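Side-chain contacts in Lmo0794 protein (Listeria monocytogenes, PDB 3EW7), which is of unknown function but has a Rossmann-type fold that probably binds NAD(P) and may act as an oxidoreductase: residues 190-193 with 194-198; 16-19 with 20-24; 201-204 with 205-208; 143-147 with 148-152. The protein carries 3 engineered substitutions. All coordinates share one frame; numbering follows the deposited sequence.

The order along the chain is contact 2, contact 4, contact 1, contact 3, all set around one parallel sheet with strand order 3-2-1-4-5-6-7, as in NAD(P)-binding Rossmann folds. Contact 2 closes helix 11-22, and contact 1 lies on helix 187-199; their centres are about 10 Å apart and they touch. Contact 4 leads into strand 150-154, and contact 3 into its neighbour, the edge strand 207-209; these centres too are about 10 Å apart. Contacts 1 and 3, about 12 Å between centres, meet where helix 187-199 gives way to the last strand. Contacts 2 and 4, with centres about 25 Å apart, lie on opposite sides of the chain's centre, so the set spans much of this compact domain.

Contact 1: 190-193 with 194-198; sequences YAIA and VLDEI
Tyr190, Ala191, Ile192 and Ala193 offer their carbonyls to Val194, Leu195, Asp196 and Glu197 one turn further on, the i to i+4 ladder of an alpha helix, here helix 187-199 beside the parallel sheet of a Rossmann-type fold. The first rungs are nearly straight: Val194 N lies 2.8 Å from Tyr190 O, and Leu195 N 2.9 Å from Ala191 O. The third is bent, Asp196 N meeting Ile192 O at 3.0 Å with 131° at the hydrogen, and the same N-H makes a weak second bond to Ala193 O. That carbonyl is chiefly taken by Glu197 N, at 3.0 Å.

Two acidic side chains carry polar links to residues beyond the segments. Asp196 holds CG beside its backbone N (chi1 -83°), which swings the carboxylate back along the preceding turn; there it packs alongside Ile192, with Asp196 OD2 3.7 Å from Ile192 CG2. Its OD1 forms a salt bridge with Arg23, just past helix 11-22, and so links the two helices. Glu197 goes the other way. With CG anti to the backbone N (chi1 -179°) and a bend at the next bond, it sends OE2 to a salt bridge with Arg97 and to the backbone N atoms of Asn202 and His203, in the loop that follows.

Apolar side chains reach both the sheet and helix 11-22. Tyr190 and Val194 press on Ile153 of strand 150-154, and Leu195 turns to Glu19 and Ala20. Methyls of both branched residues lie beside carbonyls of the previous turn, Val194 CG2 by Tyr190 O and Leu195 CD1 3.5 Å from Ala191 O.

Contact 2: 16-19 with 20-24; sequences ILEE and AKNRG
Ile16, Leu17, Glu18 and Glu19 accept the N-H groups of Ala20, Lys21, Asn22 and Arg23 in i to i+4 bonds, the middle two nearly straight and the outer two more bent, with Asn22 N 2.7 Å from Glu18 O, before the chain leaves helix 11-22 at Arg23 and passes through Gly24 with a positive phi.

The strong side-chain contact joins Glu19 to Arg23, one turn apart. Arg23 NH1 donates to Glu19 OE2 over 2.8 Å in a nearly straight salt bridge. The oxygen approaches the edge of the guanidinium close to its plane, whereas the nitrogen comes from above the carboxylate plane, and the two flat groups stand 85° apart. Glu19 gets there because CG is anti to its backbone N (chi1 -176°) and the chain then bends, laying its carboxylate toward the helix end; Arg23 bends at two bonds to meet it.

Beside this pair, Asn22 links both glutamates through water. Its ND2 donates to one water, 3.1 Å away from Asn22 ND2, that in turn gives a hydrogen to Glu18 OE1, and to a second water that gives one to Glu19 OE1. Ala20 and Leu17 face the other way, onto Val27 of strand 26-31, as befits the helix of the first beta-alpha-beta unit.

Arg23 is shared. Its NH2 forms salt bridges with Asp196 and Glu199, both on helix 187-199. A guanidinium set among several acids would be expected to stay charged and to help the carboxylates, Glu19 included, remain ionised, tying the end of this helix to its neighbour.

Contact 3: 201-204 with 205-208; sequences PNHL and NEHF. Engineered in segment 205-208: His207 (natural residue Arg).
His203 and Phe208 lie face to face across a type II beta turn, their planes parallel and their centroids 3.5 Å apart, so that each ring covers one face of the other. Phe208 CD1 sits over the middle of the imidazole, with His203 NE2 3.3 Å from Phe208 CD1, while on the benzene ring it is His203 CD2 that falls over the centre. At the edge of the imidazole comes the carboxylate of Glu206, turned 44° from the ring. One histidine is thus gripped at a face and at an edge.

The turn runs from His203 to Glu206 and leads from the loop after helix 187-199 into edge strand 207-209 of the Rossmann-type sheet. Asn205, in the third position, has the positive phi this turn needs. Glu206 places CG between its backbone N and carbonyl carbon (chi1 62°) and then runs extended, which carries the carboxylate back across the turn to His203. Phe208 points toward the loop and also packs on Thr151 and Ile153 of strand 150-154, while the His203 carbonyl accepts a hydrogen bond from Thr151 OG1. The backbone N of His203 is held as well, by the carboxylate of Glu197 near the end of the preceding helix, so the histidine is anchored on both sides of its alpha carbon. The engineered His207 points away from the turn, its ring edge-to-face with Tyr152.

The polar tie across the turn is the His-carboxylate hydrogen bond: His203 ND1 donates to Glu206 OE2 over 3.1 Å, 150° at the hydrogen, reaching the oxygen on its anti side.

Contact 4: 143-147 with 148-152; sequences SHQAE and FSWTY
Trp150 and Gln145 meet through the indole N-H, which reaches back to a backbone carbonyl of the loop. Trp150 NE1 donates to Gln145 O over 3.2 Å, 160° at the hydrogen, and the oxygen lies at the edge of the indole close to its plane. The same glutamine adds its side chain: bent at chi2, it brings the amide back beside the benzene half of the indole, with Gln145 OE1 3.9 Å from Trp150 CZ2 and the two planes 67° apart. Phe148 meets His144 more loosely, Phe148 CE2 standing 4.3 Å from His144 CB.

Phe148 and Trp150 both carry CG between the backbone N and the carbonyl carbon; for Trp150 this (chi1 65°) turns the indole back toward the loop. Trp150 CD1 then lies 3.8 Å above one face of the Phe148 ring, offset toward its rim.

The loop itself is held by a tight turn, Glu147 N bonding to His144 O at 3.0 Å, and His144 ND1 is tied to the His140 carbonyl of the preceding helix. Further out, Phe148 packs on Ile87 and Leu90 of helix 79-90 and on Leu98 of the neighbouring strand, and Trp150 rests on Leu141. The whole is an alpha-to-beta connection of a Rossmann-type fold, linking helix 131-142 to parallel strand 150-154.

Contact 1: 190-193 with 194-198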
loop_
_atom_site.group_PDB
_atom_site.type_symbol
_atom_site.label_atom_id
_atom_site.label_comp_id
_atom_site.label_asym_id
_atom_site.label_seq_id
_atom_site.Cartn_x
_atom_site.Cartn_y
_atom_site.Cartn_z
ATOM N N TYR A 190 4.805 -5.774 10.939
ATOM C CA TYR A 190 4.051 -5.887 9.703
ATOM C C TYR A 190 4.821 -5.186 8.592
ATOM O O TYR A 190 4.863 -5.665 7.457
ATOM C CB TYR A 190 2.660 -5.264 9.892
ATOM C CG TYR A 190 1.658 -5.561 8.789
ATOM C CD1 TYR A 190 1.479 -6.862 8.312
ATOM C CD2 TYR A 190 0.886 -4.542 8.228
ATOM C CE1 TYR A 190 0.560 -7.139 7.293
ATOM C CE2 TYR A 190 -0.035 -4.810 7.217
ATOM C CZ TYR A 190 -0.191 -6.108 6.753
ATOM O OH TYR A 190 -1.084 -6.368 5.743
ATOM N N ALA A 191 5.443 -4.057 8.924
ATOM C CA ALA A 191 6.231 -3.313 7.944
ATOM C C ALA A 191 7.438 -4.138 7.499
ATOM O O ALA A 191 7.838 -4.097 6.335
ATOM C CB ALA A 191 6.695 -1.998 8.536
ATOM N N ILE A 192 8.018 -4.884 8.435
ATOM C CA ILE A 192 9.172 -5.730 8.140
ATOM C C ILE A 192 8.774 -6.846 7.178
ATOM O O ILE A 192 9.519 -7.181 6.265
ATOM C CB ILE A 192 9.740 -6.329 9.435
ATOM C CG1 ILE A 192 10.501 -5.236 10.193
ATOM C CG2 ILE A 192 10.621 -7.540 9.119
ATOM C CD1 ILE A 192 10.662 -5.504 11.679
ATOM N N ALA A 193 7.594 -7.416 7.397
ATOM C CA ALA A 193 7.086 -8.463 6.533
ATOM C C ALA A 193 6.851 -7.828 5.167
ATOM O O ALA A 193 7.353 -8.320 4.161
ATOM C CB ALA A 193 5.774 -9.019 7.087
ATOM N N VAL A 194 6.097 -6.725 5.142
ATOM C CA VAL A 194 5.794 -6.034 3.889
ATOM C C VAL A 194 7.065 -5.812 3.071
ATOM O O VAL A 194 7.141 -6.199 1.905
ATOM C CB VAL A 194 5.079 -4.663 4.143
ATOM C CG1 VAL A 194 5.098 -3.811 2.884
ATOM C CG2 VAL A 194 3.628 -4.899 4.553
ATOM N N LEU A 195 8.087 -5.221 3.669
ATOM C CA LEU A 195 9.324 -4.992 2.960
ATOM C C LEU A 195 10.102 -6.264 2.608
ATOM O O LEU A 195 10.931 -6.243 1.697
ATOM C CB LEU A 195 10.199 -4.023 3.734
ATOM C CG LEU A 195 9.987 -2.668 3.075
ATOM C CD1 LEU A 195 9.019 -1.834 3.883
ATOM C CD2 LEU A 195 11.322 -1.982 2.926
ATOM N N ASP A 196 9.848 -7.361 3.318
ATOM C CA ASP A 196 10.512 -8.621 3.007
ATOM C C ASP A 196 9.974 -9.102 1.657
ATOM O O ASP A 196 10.743 -9.453 0.757
ATOM C CB ASP A 196 10.219 -9.688 4.073
ATOM C CG ASP A 196 11.136 -9.579 5.275
ATOM O OD1 ASP A 196 12.247 -9.022 5.113
ATOM O OD2 ASP A 196 10.754 -10.052 6.373
ATOM N N GLU A 197 8.645 -9.093 1.551
ATOM C CA GLU A 197 7.934 -9.506 0.365
ATOM C C GLU A 197 8.340 -8.633 -0.867
ATOM O O GLU A 197 8.324 -9.130 -1.996
ATOM C CB GLU A 197 6.417 -9.428 0.597
ATOM C CG GLU A 197 5.605 -9.876 -0.587
ATOM C CD GLU A 197 6.046 -11.234 -1.098
ATOM O OE1 GLU A 197 6.586 -12.034 -0.296
ATOM O OE2 GLU A 197 5.840 -11.508 -2.297
ATOM N N ILE A 198 8.742 -7.374 -0.640
ATOM C CA ILE A 198 9.140 -6.455 -1.698
ATOM C C ILE A 198 10.555 -6.784 -2.219
ATOM O O ILE A 198 10.833 -6.745 -3.444
ATOM C CB ILE A 198 9.116 -5.029 -1.177
ATOM C CG1 ILE A 198 7.685 -4.540 -1.005
ATOM C CG2 ILE A 198 9.881 -4.125 -2.093
ATOM C CD1 ILE A 198 7.541 -3.128 -0.494
#

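Contact 2: 16-19 with 20-24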
loop_
_atom_site.group_PDB
_atom_site.type_symbol
_atom_site.label_atom_id
_atom_site.label_comp_id
_atom_site.label_asym_id
_atom_site.label_seq_id
_atom_site.Cartn_x
_atom_site.Cartn_y
_atom_site.Cartn_z
ATOM N N ILE A 16 5.685 1.371 7.114
ATOM C CA ILE A 16 6.104 0.790 5.859
ATOM C C ILE A 16 7.109 1.733 5.219
ATOM O O ILE A 16 8.122 1.306 4.669
ATOM C CB ILE A 16 4.917 0.570 4.925
ATOM C CG1 ILE A 16 4.044 -0.556 5.492
ATOM C CG2 ILE A 16 5.407 0.235 3.526
ATOM C CD1 ILE A 16 2.921 -1.007 4.579
ATOM N N LEU A 17 6.851 3.025 5.335
ATOM C CA LEU A 17 7.754 4.005 4.766
ATOM C C LEU A 17 9.066 4.027 5.518
ATOM O O LEU A 17 10.128 3.963 4.897
ATOM C CB LEU A 17 7.118 5.397 4.770
ATOM C CG LEU A 17 8.038 6.515 4.264
ATOM C CD1 LEU A 17 7.268 7.546 3.448
ATOM C CD2 LEU A 17 8.737 7.153 5.464
ATOM N N GLU A 18 9.005 4.126 6.845
ATOM C CA GLU A 18 10.231 4.140 7.654
ATOM C C GLU A 18 11.104 2.934 7.334
ATOM O O GLU A 18 12.255 3.084 6.933
ATOM C CB GLU A 18 9.911 4.149 9.159
ATOM C CG GLU A 18 9.559 5.524 9.730
ATOM C CD GLU A 18 10.583 6.597 9.355
ATOM O OE1 GLU A 18 11.800 6.376 9.571
ATOM O OE2 GLU A 18 10.164 7.666 8.844
ATOM N N GLU A 19 10.532 1.746 7.519
ATOM C CA GLU A 19 11.195 0.468 7.255
ATOM C C GLU A 19 11.832 0.477 5.868
ATOM O O GLU A 19 12.957 0.007 5.684
ATOM C CB GLU A 19 10.172 -0.674 7.345
ATOM C CG GLU A 19 10.745 -2.071 7.182
ATOM C CD GLU A 19 11.740 -2.418 8.270
ATOM O OE1 GLU A 19 11.515 -1.991 9.419
ATOM O OE2 GLU A 19 12.732 -3.121 7.986
ATOM N N ALA A 20 11.107 1.010 4.893
ATOM C CA ALA A 20 11.629 1.071 3.543
ATOM C C ALA A 20 12.863 1.977 3.471
ATOM O O ALA A 20 13.929 1.561 3.001
ATOM C CB ALA A 20 10.551 1.564 2.602
ATOM N N LYS A 21 12.707 3.209 3.942
ATOM C CA LYS A 21 13.794 4.185 3.950
ATOM C C LYS A 21 15.010 3.611 4.668
ATOM O O LYS A 21 16.145 3.723 4.191
ATOM C CB LYS A 21 13.332 5.455 4.673
ATOM C CG LYS A 21 14.374 6.567 4.785
ATOM C CD LYS A 21 14.168 7.366 6.086
ATOM C CE LYS A 21 15.104 8.577 6.211
ATOM N NZ LYS A 21 14.448 9.861 5.788
ATOM N N ASN A 22 14.758 2.992 5.818
ATOM C CA ASN A 22 15.812 2.413 6.633
ATOM C C ASN A 22 16.511 1.270 5.932
ATOM O O ASN A 22 17.689 1.022 6.182
ATOM C CB ASN A 22 15.264 1.942 7.984
ATOM C CG ASN A 22 14.789 3.092 8.855
ATOM O OD1 ASN A 22 15.346 4.194 8.811
ATOM N ND2 ASN A 22 13.767 2.840 9.661
ATOM N N ARG A 23 15.800 0.554 5.065
ATOM C CA ARG A 23 16.448 -0.538 4.356
ATOM C C ARG A 23 17.205 -0.017 3.135
ATOM O O ARG A 23 17.679 -0.790 2.303
ATOM C CB ARG A 23 15.435 -1.634 4.008
ATOM C CG ARG A 23 15.485 -2.747 5.028
ATOM C CD ARG A 23 14.144 -3.313 5.430
ATOM N NE ARG A 23 13.893 -4.605 4.802
ATOM C CZ ARG A 23 13.257 -5.621 5.381
ATOM N NH1 ARG A 23 12.796 -5.519 6.623
ATOM N NH2 ARG A 23 13.062 -6.741 4.700
ATOM N N GLY A 24 17.321 1.310 3.054
ATOM C CA GLY A 24 18.075 1.951 1.992
ATOM C C GLY A 24 17.430 2.252 0.660
ATOM O O GLY A 24 18.144 2.503 -0.318
HETATM O O HOH W 1 12.657 5.065 11.570
HETATM O O HOH W 2 13.134 0.177 11.054
#

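Contact 3: 201-204 with 205-208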
loop_
_atom_site.group_PDB
_atom_site.type_symbol
_atom_site.label_atom_id
_atom_site.label_comp_id
_atom_site.label_asym_id
_atom_site.label_seq_id
_atom_site.Cartn_x
_atom_site.Cartn_y
_atom_site.Cartn_z
ATOM N N PRO A 201 10.239 -11.432 -3.282
ATOM C CA PRO A 201 8.902 -11.868 -3.688
ATOM C C PRO A 201 8.621 -13.354 -3.502
ATOM O O PRO A 201 9.386 -14.210 -3.951
ATOM C CB PRO A 201 8.849 -11.472 -5.155
ATOM C CG PRO A 201 9.723 -10.280 -5.210
ATOM C CD PRO A 201 10.893 -10.699 -4.380
ATOM N N ASN A 202 7.513 -13.654 -2.842
ATOM C CA ASN A 202 7.108 -15.036 -2.622
ATOM C C ASN A 202 5.628 -15.138 -2.892
ATOM O O ASN A 202 5.051 -16.225 -2.891
ATOM C CB ASN A 202 7.381 -15.471 -1.180
ATOM C CG ASN A 202 8.603 -16.367 -1.057
ATOM O OD1 ASN A 202 8.712 -17.142 -0.105
ATOM N ND2 ASN A 202 9.534 -16.260 -2.011
ATOM N N HIS A 203 5.007 -13.991 -3.134
ATOM C CA HIS A 203 3.581 -13.954 -3.377
ATOM C C HIS A 203 3.214 -13.021 -4.510
ATOM O O HIS A 203 2.368 -12.139 -4.351
ATOM C CB HIS A 203 2.873 -13.549 -2.090
ATOM C CG HIS A 203 3.282 -14.377 -0.915
ATOM N ND1 HIS A 203 2.673 -15.574 -0.595
ATOM C CD2 HIS A 203 4.299 -14.224 -0.036
ATOM C CE1 HIS A 203 3.300 -16.122 0.432
ATOM N NE2 HIS A 203 4.289 -15.325 0.788
ATOM N N LEU A 204 3.858 -13.222 -5.658
ATOM C CA LEU A 204 3.579 -12.415 -6.832
ATOM C C LEU A 204 2.190 -12.778 -7.348
ATOM O O LEU A 204 1.872 -13.948 -7.544
ATOM C CB LEU A 204 4.622 -12.665 -7.925
ATOM C CG LEU A 204 6.034 -12.119 -7.692
ATOM C CD1 LEU A 204 6.906 -12.436 -8.887
ATOM C CD2 LEU A 204 5.980 -10.620 -7.469
ATOM N N ASN A 205 1.361 -11.763 -7.538
ATOM C CA ASN A 205 0.016 -11.954 -8.043
ATOM C C ASN A 205 -0.931 -12.836 -7.252
ATOM O O ASN A 205 -1.705 -13.600 -7.826
ATOM C CB ASN A 205 0.073 -12.423 -9.487
ATOM C CG ASN A 205 0.194 -11.270 -10.443
ATOM O OD1 ASN A 205 -0.560 -11.169 -11.404
ATOM N ND2 ASN A 205 1.135 -10.375 -10.172
ATOM N N GLU A 206 -0.878 -12.720 -5.929
ATOM C CA GLU A 206 -1.772 -13.469 -5.057
ATOM C C GLU A 206 -1.905 -12.775 -3.704
ATOM O O GLU A 206 -1.114 -11.893 -3.357
ATOM C CB GLU A 206 -1.285 -14.909 -4.864
ATOM C CG GLU A 206 0.078 -15.066 -4.204
ATOM C CD GLU A 206 0.449 -16.533 -3.971
ATOM O OE1 GLU A 206 0.226 -17.354 -4.886
ATOM O OE2 GLU A 206 0.973 -16.867 -2.878
ATOM N N HIS A 207 -2.942 -13.156 -2.967
ATOM C CA HIS A 207 -3.190 -12.609 -1.645
ATOM C C HIS A 207 -2.515 -13.562 -0.678
ATOM O O HIS A 207 -2.384 -14.747 -0.978
ATOM C CB HIS A 207 -4.691 -12.576 -1.359
ATOM C CG HIS A 207 -5.026 -12.323 0.077
ATOM N ND1 HIS A 207 -6.077 -12.942 0.716
ATOM C CD2 HIS A 207 -4.436 -11.534 1.007
ATOM C CE1 HIS A 207 -6.119 -12.551 1.978
ATOM N NE2 HIS A 207 -5.132 -11.696 2.179
ATOM N N PHE A 208 -2.063 -13.055 0.461
ATOM C CA PHE A 208 -1.443 -13.911 1.464
ATOM C C PHE A 208 -1.386 -13.214 2.815
ATOM O O PHE A 208 -1.255 -11.992 2.899
ATOM C CB PHE A 208 -0.040 -14.352 1.018
ATOM C CG PHE A 208 1.043 -13.395 1.384
ATOM C CD1 PHE A 208 1.902 -13.675 2.442
ATOM C CD2 PHE A 208 1.216 -12.221 0.665
ATOM C CE1 PHE A 208 2.927 -12.797 2.782
ATOM C CE2 PHE A 208 2.233 -11.333 0.992
ATOM C CZ PHE A 208 3.093 -11.622 2.054
#

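Contact 4: 143-147 with 148-152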
loop_
_atom_site.group_PDB
_atom_site.type_symbol
_atom_site.label_atom_id
_atom_site.label_comp_id
_atom_site.label_asym_id
_atom_site.label_seq_id
_atom_site.Cartn_x
_atom_site.Cartn_y
_atom_site.Cartn_z
ATOM N N SER A 143 -10.374 -10.774 -10.946
ATOM C CA SER A 143 -10.956 -10.575 -12.265
ATOM C C SER A 143 -9.866 -10.141 -13.225
ATOM O O SER A 143 -10.040 -10.179 -14.439
ATOM C CB SER A 143 -12.051 -9.521 -12.208
ATOM O OG SER A 143 -13.035 -9.897 -11.269
ATOM N N HIS A 144 -8.745 -9.718 -12.661
ATOM C CA HIS A 144 -7.605 -9.295 -13.451
ATOM C C HIS A 144 -6.365 -10.046 -12.970
ATOM O O HIS A 144 -5.249 -9.527 -13.002
ATOM C CB HIS A 144 -7.398 -7.789 -13.325
ATOM C CG HIS A 144 -8.579 -6.983 -13.755
ATOM N ND1 HIS A 144 -9.749 -6.934 -13.031
ATOM C CD2 HIS A 144 -8.778 -6.199 -14.843
ATOM C CE1 HIS A 144 -10.620 -6.153 -13.651
ATOM N NE2 HIS A 144 -10.053 -5.695 -14.754
ATOM N N GLN A 145 -6.588 -11.277 -12.522
ATOM C CA GLN A 145 -5.535 -12.154 -12.019
ATOM C C GLN A 145 -4.186 -11.976 -12.693
ATOM O O GLN A 145 -3.183 -11.688 -12.038
ATOM C CB GLN A 145 -5.944 -13.620 -12.189
ATOM C CG GLN A 145 -6.627 -14.213 -10.997
ATOM C CD GLN A 145 -5.687 -14.356 -9.820
ATOM O OE1 GLN A 145 -6.116 -14.363 -8.663
ATOM N NE2 GLN A 145 -4.395 -14.481 -10.108
ATOM N N ALA A 146 -4.178 -12.157 -14.009
ATOM C CA ALA A 146 -2.949 -12.094 -14.775
ATOM C C ALA A 146 -2.723 -10.840 -15.591
ATOM O O ALA A 146 -1.729 -10.745 -16.300
ATOM C CB ALA A 146 -2.865 -13.323 -15.682
ATOM N N GLU A 147 -3.614 -9.864 -15.483
ATOM C CA GLU A 147 -3.467 -8.645 -16.274
ATOM C C GLU A 147 -2.428 -7.622 -15.798
ATOM O O GLU A 147 -2.103 -6.683 -16.525
ATOM C CB GLU A 147 -4.841 -7.997 -16.459
ATOM C CG GLU A 147 -5.735 -8.813 -17.400
ATOM C CD GLU A 147 -7.208 -8.435 -17.327
ATOM O OE1 GLU A 147 -7.537 -7.257 -17.571
ATOM O OE2 GLU A 147 -8.041 -9.320 -17.032
ATOM N N PHE A 148 -1.917 -7.790 -14.583
ATOM C CA PHE A 148 -0.871 -6.901 -14.088
ATOM C C PHE A 148 -0.209 -7.465 -12.853
ATOM O O PHE A 148 -0.606 -8.512 -12.343
ATOM C CB PHE A 148 -1.385 -5.480 -13.816
ATOM C CG PHE A 148 -2.204 -5.344 -12.573
ATOM C CD1 PHE A 148 -1.791 -4.491 -11.555
ATOM C CD2 PHE A 148 -3.412 -6.013 -12.438
ATOM C CE1 PHE A 148 -2.576 -4.301 -10.419
ATOM C CE2 PHE A 148 -4.202 -5.833 -11.312
ATOM C CZ PHE A 148 -3.782 -4.971 -10.298
ATOM N N SER A 149 0.817 -6.776 -12.379
ATOM C CA SER A 149 1.551 -7.241 -11.218
ATOM C C SER A 149 1.010 -6.702 -9.892
ATOM O O SER A 149 1.105 -5.505 -9.610
ATOM C CB SER A 149 3.020 -6.870 -11.377
ATOM O OG SER A 149 3.789 -7.519 -10.389
ATOM N N TRP A 150 0.464 -7.593 -9.067
ATOM C CA TRP A 150 -0.091 -7.183 -7.780
ATOM C C TRP A 150 0.109 -8.209 -6.668
ATOM O O TRP A 150 0.406 -9.380 -6.922
ATOM C CB TRP A 150 -1.589 -6.935 -7.920
ATOM C CG TRP A 150 -2.328 -8.185 -8.264
ATOM C CD1 TRP A 150 -2.471 -8.739 -9.497
ATOM C CD2 TRP A 150 -2.974 -9.075 -7.348
ATOM N NE1 TRP A 150 -3.166 -9.922 -9.411
ATOM C CE2 TRP A 150 -3.483 -10.154 -8.098
ATOM C CE3 TRP A 150 -3.168 -9.067 -5.959
ATOM C CZ2 TRP A 150 -4.177 -11.215 -7.510
ATOM C CZ3 TRP A 150 -3.858 -10.124 -5.375
ATOM C CH2 TRP A 150 -4.353 -11.184 -6.154
ATOM N N THR A 151 -0.065 -7.751 -5.431
ATOM C CA THR A 151 0.023 -8.609 -4.252
ATOM C C THR A 151 -0.802 -7.990 -3.138
ATOM O O THR A 151 -0.710 -6.793 -2.874
ATOM C CB THR A 151 1.460 -8.779 -3.720
ATOM O OG1 THR A 151 2.264 -9.469 -4.681
ATOM C CG2 THR A 151 1.440 -9.589 -2.438
ATOM N N TYR A 152 -1.622 -8.808 -2.493
ATOM C CA TYR A 152 -2.437 -8.322 -1.395
ATOM C C TYR A 152 -1.880 -8.954 -0.124
ATOM O O TYR A 152 -1.786 -10.179 -0.021
ATOM C CB TYR A 152 -3.894 -8.728 -1.579
ATOM C CG TYR A 152 -4.861 -7.892 -0.765
ATOM C CD1 TYR A 152 -5.553 -6.831 -1.348
ATOM C CD2 TYR A 152 -5.052 -8.136 0.602
ATOM C CE1 TYR A 152 -6.403 -6.037 -0.598
ATOM C CE2 TYR A 152 -5.900 -7.343 1.364
ATOM C CZ TYR A 152 -6.573 -6.294 0.758
ATOM O OH TYR A 152 -7.410 -5.497 1.499
#